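Local coordinates for protein yhhW (Escherichia coli, PDB 1TQ5) that cleaves the flavonol quercetin with dioxygen in vitro as a metal-dependent quercetin 2,3-dioxygenase of the pirin family, its physiological role being unknown, at residues T56-M62 / A95-H101. Numbering follows the deposited sequence.
Sequences THPHKDM and AGTGIRH. With CD (cadmium ion), chain B.
The metal site of the N-terminal cupin domain of this pirin is built on two antiparallel strands, 56-59 and 99-101, whose axes over these short segments approach to 4.4 Å, their directions at 148°. H57 and H101 form a hydrogen-bonded pair (H57 N to H101 O 3.2 Å; H101 N to H57 O 3.0 Å). P58 and R100 are a non-hydrogen-bonded pair with CA atoms 4.1 Å apart. H59 and I99 are the next hydrogen-bonded pair (H59 N to I99 O 2.7 Å; the return bond, I99 N to H59 O, is weak at 3.0 Å). This register puts H57, H59 and H101 on one face. With chi1 m for H59 and p for H101, H59 NE2 binds CD at 2.3 Å and H101 NE2 at 2.6 Å, with water 3 at 2.5 Å and water 2 at 2.7 Å from CD.

Beyond the strands, a type II' turn from A95 to G98, closed by G98 N to A95 O (2.9 Å), docks on 60-62: D61 N donates to G96 O (2.8 Å), A95 N to M62 O (2.9 Å) and K60 NZ to T97 O (2.7 Å). A95 CB packs 3.6 Å from H59 CB.

H57 is also a divalent-cation ligand, but here its NE2 lies 3.7 Å from CD, outside bonding distance; E103, a ligand by similarity, accepts a weak hydrogen bond from H101 ND1. Two histidines and two waters thus hold cadmium where the enzyme takes zinc, cobalt or iron, and the waters probably mark positions open to substrate or dioxygen.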
loop_
_atom_site.group_PDB
_atom_site.type_symbol
_atom_site.label_atom_id
_atom_site.label_comp_id
_atom_site.label_asym_id
_atom_site.label_seq_id
_atom_site.Cartn_x
_atom_site.Cartn_y
_atom_site.Cartn_z
ATOM N N THR A 56 -9.137 -19.503 0.644
ATOM C CA THR A 56 -7.747 -19.852 0.370
ATOM C C THR A 56 -7.398 -19.835 -1.117
ATOM O O THR A 56 -8.137 -20.365 -1.947
ATOM C CB THR A 56 -7.394 -21.244 0.925
ATOM O OG1 THR A 56 -7.867 -21.361 2.273
ATOM C CG2 THR A 56 -5.884 -21.443 0.914
ATOM N N HIS A 57 -6.257 -19.228 -1.432
ATOM C CA HIS A 57 -5.764 -19.122 -2.804
ATOM C C HIS A 57 -4.239 -19.028 -2.797
ATOM O O HIS A 57 -3.641 -18.525 -1.840
ATOM C CB HIS A 57 -6.370 -17.894 -3.489
ATOM C CG HIS A 57 -6.537 -16.720 -2.577
ATOM N ND1 HIS A 57 -5.472 -16.033 -2.040
ATOM C CD2 HIS A 57 -7.650 -16.133 -2.080
ATOM C CE1 HIS A 57 -5.922 -15.075 -1.250
ATOM N NE2 HIS A 57 -7.240 -15.113 -1.257
ATOM N N PRO A 58 -3.590 -19.508 -3.867
ATOM C CA PRO A 58 -2.129 -19.487 -3.981
ATOM C C PRO A 58 -1.511 -18.199 -4.510
ATOM O O PRO A 58 -2.147 -17.424 -5.217
ATOM C CB PRO A 58 -1.856 -20.657 -4.917
ATOM C CG PRO A 58 -2.979 -20.503 -5.905
ATOM C CD PRO A 58 -4.185 -20.245 -4.997
ATOM N N HIS A 59 -0.248 -18.001 -4.156
ATOM C CA HIS A 59 0.535 -16.852 -4.589
ATOM C C HIS A 59 1.959 -17.316 -4.800
ATOM O O HIS A 59 2.430 -18.216 -4.109
ATOM C CB HIS A 59 0.523 -15.746 -3.540
ATOM C CG HIS A 59 -0.655 -14.838 -3.644
ATOM N ND1 HIS A 59 -0.943 -14.131 -4.790
ATOM C CD2 HIS A 59 -1.630 -14.535 -2.757
ATOM C CE1 HIS A 59 -2.048 -13.433 -4.606
ATOM N NE2 HIS A 59 -2.484 -13.661 -3.381
ATOM N N LYS A 60 2.642 -16.690 -5.749
ATOM C CA LYS A 60 4.014 -17.045 -6.060
ATOM C C LYS A 60 4.775 -15.764 -6.381
ATOM O O LYS A 60 4.219 -14.840 -6.967
ATOM C CB LYS A 60 4.030 -17.986 -7.266
ATOM C CG LYS A 60 5.323 -18.749 -7.477
ATOM C CD LYS A 60 5.247 -19.570 -8.757
ATOM C CE LYS A 60 6.379 -20.577 -8.851
ATOM N NZ LYS A 60 6.244 -21.663 -7.836
ATOM N N ASP A 61 6.041 -15.715 -5.980
ATOM C CA ASP A 61 6.911 -14.566 -6.225
ATOM C C ASP A 61 6.198 -13.216 -6.144
ATOM O O ASP A 61 5.840 -12.640 -7.170
ATOM C CB ASP A 61 7.575 -14.691 -7.600
ATOM C CG ASP A 61 8.130 -16.082 -7.862
ATOM O OD1 ASP A 61 8.841 -16.624 -6.986
ATOM O OD2 ASP A 61 7.858 -16.630 -8.951
HETATM N N MSE A 62 6.005 -12.706 -4.932
HETATM C CA MSE A 62 5.340 -11.417 -4.750
HETATM C C MSE A 62 5.283 -11.049 -3.271
HETATM O O MSE A 62 5.036 -11.906 -2.419
HETATM C CB MSE A 62 3.916 -11.471 -5.327
HETATM C CG MSE A 62 3.215 -10.120 -5.480
HETATM SE SE MSE A 62 3.841 -9.052 -6.815
HETATM C CE MSE A 62 3.050 -9.784 -8.232
ATOM N N ALA A 95 5.325 -14.362 -0.921
ATOM C CA ALA A 95 4.842 -15.610 -1.505
ATOM C C ALA A 95 6.020 -16.536 -1.807
ATOM O O ALA A 95 5.893 -17.760 -1.747
ATOM C CB ALA A 95 4.051 -15.329 -2.780
ATOM N N GLY A 96 7.164 -15.942 -2.123
ATOM C CA GLY A 96 8.348 -16.727 -2.420
ATOM C C GLY A 96 8.106 -17.825 -3.438
ATOM O O GLY A 96 7.511 -17.590 -4.489
ATOM N N THR A 97 8.564 -19.032 -3.119
ATOM C CA THR A 97 8.415 -20.173 -4.016
ATOM C C THR A 97 6.965 -20.617 -4.200
ATOM O O THR A 97 6.631 -21.281 -5.182
ATOM C CB THR A 97 9.250 -21.375 -3.517
ATOM O OG1 THR A 97 8.959 -21.624 -2.136
ATOM C CG2 THR A 97 10.737 -21.087 -3.674
ATOM N N GLY A 98 6.106 -20.251 -3.256
ATOM C CA GLY A 98 4.706 -20.628 -3.347
ATOM C C GLY A 98 4.039 -20.599 -1.988
ATOM O O GLY A 98 4.678 -20.894 -0.977
ATOM N N ILE A 99 2.756 -20.253 -1.951
ATOM C CA ILE A 99 2.044 -20.186 -0.682
ATOM C C ILE A 99 0.551 -19.938 -0.903
ATOM O O ILE A 99 0.142 -19.401 -1.932
ATOM C CB ILE A 99 2.649 -19.053 0.205
ATOM C CG1 ILE A 99 2.720 -19.494 1.670
ATOM C CG2 ILE A 99 1.847 -17.764 0.043
ATOM C CD1 ILE A 99 1.392 -19.703 2.340
ATOM N N ARG A 100 -0.262 -20.353 0.062
ATOM C CA ARG A 100 -1.703 -20.158 -0.002
ATOM C C ARG A 100 -2.138 -19.417 1.254
ATOM O O ARG A 100 -1.593 -19.642 2.335
ATOM C CB ARG A 100 -2.426 -21.505 -0.081
ATOM C CG ARG A 100 -2.447 -22.122 -1.470
ATOM C CD ARG A 100 -2.982 -23.547 -1.444
ATOM N NE ARG A 100 -2.060 -24.464 -0.777
ATOM C CZ ARG A 100 -0.822 -24.719 -1.194
ATOM N NH1 ARG A 100 -0.347 -24.128 -2.284
ATOM N NH2 ARG A 100 -0.053 -25.561 -0.517
ATOM N N HIS A 101 -3.107 -18.521 1.122
ATOM C CA HIS A 101 -3.573 -17.801 2.294
ATOM C C HIS A 101 -4.998 -17.321 2.125
ATOM O O HIS A 101 -5.562 -17.372 1.034
ATOM C CB HIS A 101 -2.667 -16.600 2.602
ATOM C CG HIS A 101 -2.894 -15.418 1.711
ATOM N ND1 HIS A 101 -2.836 -14.120 2.171
ATOM C CD2 HIS A 101 -3.177 -15.335 0.389
ATOM C CE1 HIS A 101 -3.074 -13.289 1.172
ATOM N NE2 HIS A 101 -3.284 -14.000 0.080
HETATM CD CD CD B . -4.256 -13.006 -2.091
HETATM O O HOH W 1 7.896 -13.079 -2.745
HETATM O O HOH W 2 -5.188 -12.251 -4.475
HETATM O O HOH W 3 -3.944 -10.523 -1.737
#